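Local structure of flavoredoxin (Desulfovibrio vulgaris str. 'Miyazaki F', 2D5M) at residues A[61-69]-A[103-111]. The protein binds flavin mononucleotide and probably serves as an electron-transfer flavoprotein of the flavin reductase-like family. Residues are numbered along the deposited sequence; the frame is centred on the assembly and turned at random.
Sequences TERGAFTIS and GEHVDAPYV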
loop_
_atom_site.group_PDB
_atom_site.type_symbol
_atom_site.label_atom_id
_atom_site.label_comp_id
_atom_site.label_asym_id
_atom_site.label_seq_id
_atom_site.Cartn_x
_atom_site.Cartn_y
_atom_site.Cartn_z
ATOM N N THR A 61 10.374 3.982 19.054
ATOM C CA THR A 61 11.632 3.429 19.558
ATOM C C THR A 61 11.568 3.248 21.064
ATOM O O THR A 61 12.161 2.311 21.604
ATOM C CB THR A 61 12.883 4.229 19.191
ATOM O OG1 THR A 61 12.906 5.496 19.802
ATOM C CG2 THR A 61 13.021 4.444 17.684
ATOM N N GLU A 62 10.835 4.060 21.780
ATOM C CA GLU A 62 10.752 3.984 23.233
ATOM C C GLU A 62 9.742 2.958 23.711
ATOM O O GLU A 62 10.011 2.288 24.694
ATOM C CB GLU A 62 10.334 5.387 23.757
ATOM C CG GLU A 62 11.443 6.420 23.622
ATOM C CD GLU A 62 11.056 7.840 23.967
ATOM O OE1 GLU A 62 9.819 8.116 24.067
ATOM O OE2 GLU A 62 12.002 8.704 24.066
ATOM N N ARG A 63 8.573 2.878 23.088
ATOM C CA ARG A 63 7.528 2.009 23.599
ATOM C C ARG A 63 7.368 0.698 22.882
ATOM O O ARG A 63 6.735 -0.243 23.383
ATOM C CB ARG A 63 6.182 2.726 23.585
ATOM C CG ARG A 63 6.203 3.718 24.799
ATOM C CD ARG A 63 4.810 4.264 24.978
ATOM N NE ARG A 63 4.852 5.338 25.935
ATOM C CZ ARG A 63 4.603 5.242 27.213
ATOM N NH1 ARG A 63 4.292 4.085 27.784
ATOM N NH2 ARG A 63 4.711 6.328 27.946
ATOM N N GLY A 64 7.936 0.599 21.664
ATOM C CA GLY A 64 7.840 -0.691 20.939
ATOM C C GLY A 64 6.446 -1.062 20.535
ATOM O O GLY A 64 6.146 -2.254 20.412
ATOM N N ALA A 65 5.580 -0.095 20.302
ATOM C CA ALA A 65 4.184 -0.331 20.025
ATOM C C ALA A 65 3.616 0.874 19.278
ATOM O O ALA A 65 4.023 2.003 19.530
ATOM C CB ALA A 65 3.404 -0.485 21.331
ATOM N N PHE A 66 2.650 0.603 18.392
ATOM C CA PHE A 66 1.967 1.658 17.695
ATOM C C PHE A 66 0.641 1.077 17.185
ATOM O O PHE A 66 0.462 -0.137 17.128
ATOM C CB PHE A 66 2.776 2.239 16.543
ATOM C CG PHE A 66 3.224 1.280 15.451
ATOM C CD1 PHE A 66 2.478 1.195 14.263
ATOM C CD2 PHE A 66 4.361 0.531 15.555
ATOM C CE1 PHE A 66 2.922 0.383 13.226
ATOM C CE2 PHE A 66 4.768 -0.337 14.534
ATOM C CZ PHE A 66 4.054 -0.410 13.355
ATOM N N THR A 67 -0.270 1.965 16.832
ATOM C CA THR A 67 -1.484 1.575 16.179
ATOM C C THR A 67 -1.522 2.185 14.771
ATOM O O THR A 67 -0.791 3.115 14.485
ATOM C CB THR A 67 -2.747 2.043 16.939
ATOM O OG1 THR A 67 -2.761 3.457 16.880
ATOM C CG2 THR A 67 -2.747 1.524 18.351
ATOM N N ILE A 68 -2.410 1.639 13.930
ATOM C CA ILE A 68 -2.804 2.232 12.671
ATOM C C ILE A 68 -4.310 2.395 12.718
ATOM O O ILE A 68 -5.034 1.432 12.851
ATOM C CB ILE A 68 -2.324 1.393 11.487
ATOM C CG1 ILE A 68 -0.798 1.517 11.345
ATOM C CG2 ILE A 68 -3.076 1.798 10.191
ATOM C CD1 ILE A 68 -0.170 0.532 10.396
ATOM N N SER A 69 -4.740 3.634 12.560
ATOM C CA SER A 69 -6.163 3.930 12.448
ATOM C C SER A 69 -6.437 4.376 11.020
ATOM O O SER A 69 -5.689 5.171 10.445
ATOM C CB SER A 69 -6.566 5.025 13.441
ATOM O OG SER A 69 -6.306 4.676 14.770
ATOM N N GLY A 103 -5.013 1.165 23.308
ATOM C CA GLY A 103 -4.998 -0.190 22.821
ATOM C C GLY A 103 -5.288 -1.190 23.916
ATOM O O GLY A 103 -4.933 -0.981 25.068
ATOM N N GLU A 104 -5.949 -2.269 23.515
ATOM C CA GLU A 104 -6.241 -3.362 24.452
ATOM C C GLU A 104 -5.083 -4.316 24.563
ATOM O O GLU A 104 -4.993 -5.034 25.585
ATOM C CB GLU A 104 -7.542 -4.064 24.010
ATOM C CG GLU A 104 -8.738 -3.105 24.169
ATOM C CD GLU A 104 -10.030 -3.763 23.690
ATOM O OE1 GLU A 104 -9.930 -4.484 22.634
ATOM O OE2 GLU A 104 -11.118 -3.647 24.310
ATOM N N HIS A 105 -4.243 -4.406 23.531
ATOM C CA HIS A 105 -3.192 -5.382 23.425
ATOM C C HIS A 105 -1.793 -4.761 23.406
ATOM O O HIS A 105 -0.815 -5.462 23.644
ATOM C CB HIS A 105 -3.374 -6.243 22.161
ATOM C CG HIS A 105 -4.698 -6.921 22.117
ATOM N ND1 HIS A 105 -4.953 -8.126 22.700
ATOM C CD2 HIS A 105 -5.876 -6.475 21.559
ATOM C CE1 HIS A 105 -6.242 -8.384 22.473
ATOM N NE2 HIS A 105 -6.823 -7.420 21.801
ATOM N N VAL A 106 -1.689 -3.483 23.053
ATOM C CA VAL A 106 -0.371 -2.817 22.865
ATOM C C VAL A 106 -0.443 -1.436 23.525
ATOM O O VAL A 106 -1.523 -0.867 23.667
ATOM C CB VAL A 106 0.091 -2.714 21.407
ATOM C CG1 VAL A 106 -0.050 -4.062 20.674
ATOM C CG2 VAL A 106 -0.686 -1.645 20.649
ATOM N N ASP A 107 0.760 -0.972 23.835
ATOM C CA ASP A 107 0.961 0.307 24.544
ATOM C C ASP A 107 0.950 1.509 23.606
ATOM O O ASP A 107 1.992 2.162 23.366
ATOM C CB ASP A 107 2.270 0.237 25.301
ATOM C CG ASP A 107 2.466 1.414 26.230
ATOM O OD1 ASP A 107 1.464 2.092 26.576
ATOM O OD2 ASP A 107 3.641 1.620 26.624
ATOM N N ALA A 108 -0.216 1.814 23.031
ATOM C CA ALA A 108 -0.419 2.891 22.052
ATOM C C ALA A 108 -1.894 3.196 21.955
ATOM O O ALA A 108 -2.722 2.284 22.096
ATOM C CB ALA A 108 0.130 2.520 20.688
ATOM N N PRO A 109 -2.249 4.436 21.648
ATOM C CA PRO A 109 -3.643 4.802 21.424
ATOM C C PRO A 109 -4.044 4.628 19.949
ATOM O O PRO A 109 -3.161 4.771 19.085
ATOM C CB PRO A 109 -3.684 6.278 21.763
ATOM C CG PRO A 109 -2.330 6.761 21.260
ATOM C CD PRO A 109 -1.383 5.593 21.492
ATOM N N TYR A 110 -5.326 4.421 19.702
ATOM C CA TYR A 110 -5.875 4.525 18.347
ATOM C C TYR A 110 -6.954 5.605 18.343
ATOM O O TYR A 110 -7.346 6.137 19.380
ATOM C CB TYR A 110 -6.372 3.218 17.815
ATOM C CG TYR A 110 -7.509 2.555 18.548
ATOM C CD1 TYR A 110 -8.815 2.821 18.243
ATOM C CD2 TYR A 110 -7.285 1.637 19.558
ATOM C CE1 TYR A 110 -9.879 2.205 18.908
ATOM C CE2 TYR A 110 -8.326 1.006 20.198
ATOM C CZ TYR A 110 -9.609 1.308 19.885
ATOM O OH TYR A 110 -10.662 0.664 20.525
ATOM N N VAL A 111 -7.446 5.934 17.144
ATOM C CA VAL A 111 -8.420 7.004 16.990
ATOM C C VAL A 111 -9.831 6.430 17.114
ATOM O O VAL A 111 -10.270 5.684 16.217
ATOM C CB VAL A 111 -8.270 7.760 15.663
ATOM C CG1 VAL A 111 -9.246 8.915 15.655
ATOM C CG2 VAL A 111 -6.842 8.246 15.468
HETATM O O HOH W 1 5.689 -0.044 26.032
HETATM O O HOH W 2 3.191 3.994 21.600
#
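The T67 hydroxyl donates to the backbone carbonyl of P109, OG1 to O 2.6 Å, coming in bent and tilted out of the carbonyl plane. Here strand 109-111 lies over one face of strand 65-69, nearly parallel to it, the two axes 6.4 Å apart. With chi1 at 66°, OG1 of T67 is tucked back over its own strand and aimed at P109 O, while CG2 lies along the same carbonyl. Two residues on, the direction reverses: V111 N donates to S69 OG at 2.9 Å, nearly straight at 171°. That hydroxyl also rests against CB of Y110, whose ring runs on to pack against A117 and K142.

At the other end the link is ionic. R63, extended from CG to NE, presents NH1 to OD2 of D107 at 2.8 Å. The carboxylate oxygen lies in the guanidinium plane and uses its syn lone pair, though the two flat groups stand 84° apart. NE, weakly, and NH2 bond to the carbonyls of Y22 and D23. One water joins R63 O to D107 OD2, and a second donates to both A65 O and D107 O.

The middle is mostly small and apolar. A65 CB meets V106 CB at 4.0 Å and also touches D107 O; T67 CG2 packs on A108 CB at 3.8 Å, and A108 CB sits over F66 CA.

The hairpin of strands 100-102 and 109-111 thus packs on a sheet in which strand 65-70 bonds to strands 14-22 and 116-126, consistent with the family's FMN-binding split barrel; with the F66 side chain about 11 Å from FMN, this is scaffold, not flavin pocket. No backbone-to-backbone hydrogen bond crosses the contact: hydroxyls satisfy P109 O and V111 N, and D107 OD2, taking both R63 NH1 and a water, probably favours the charged carboxylate.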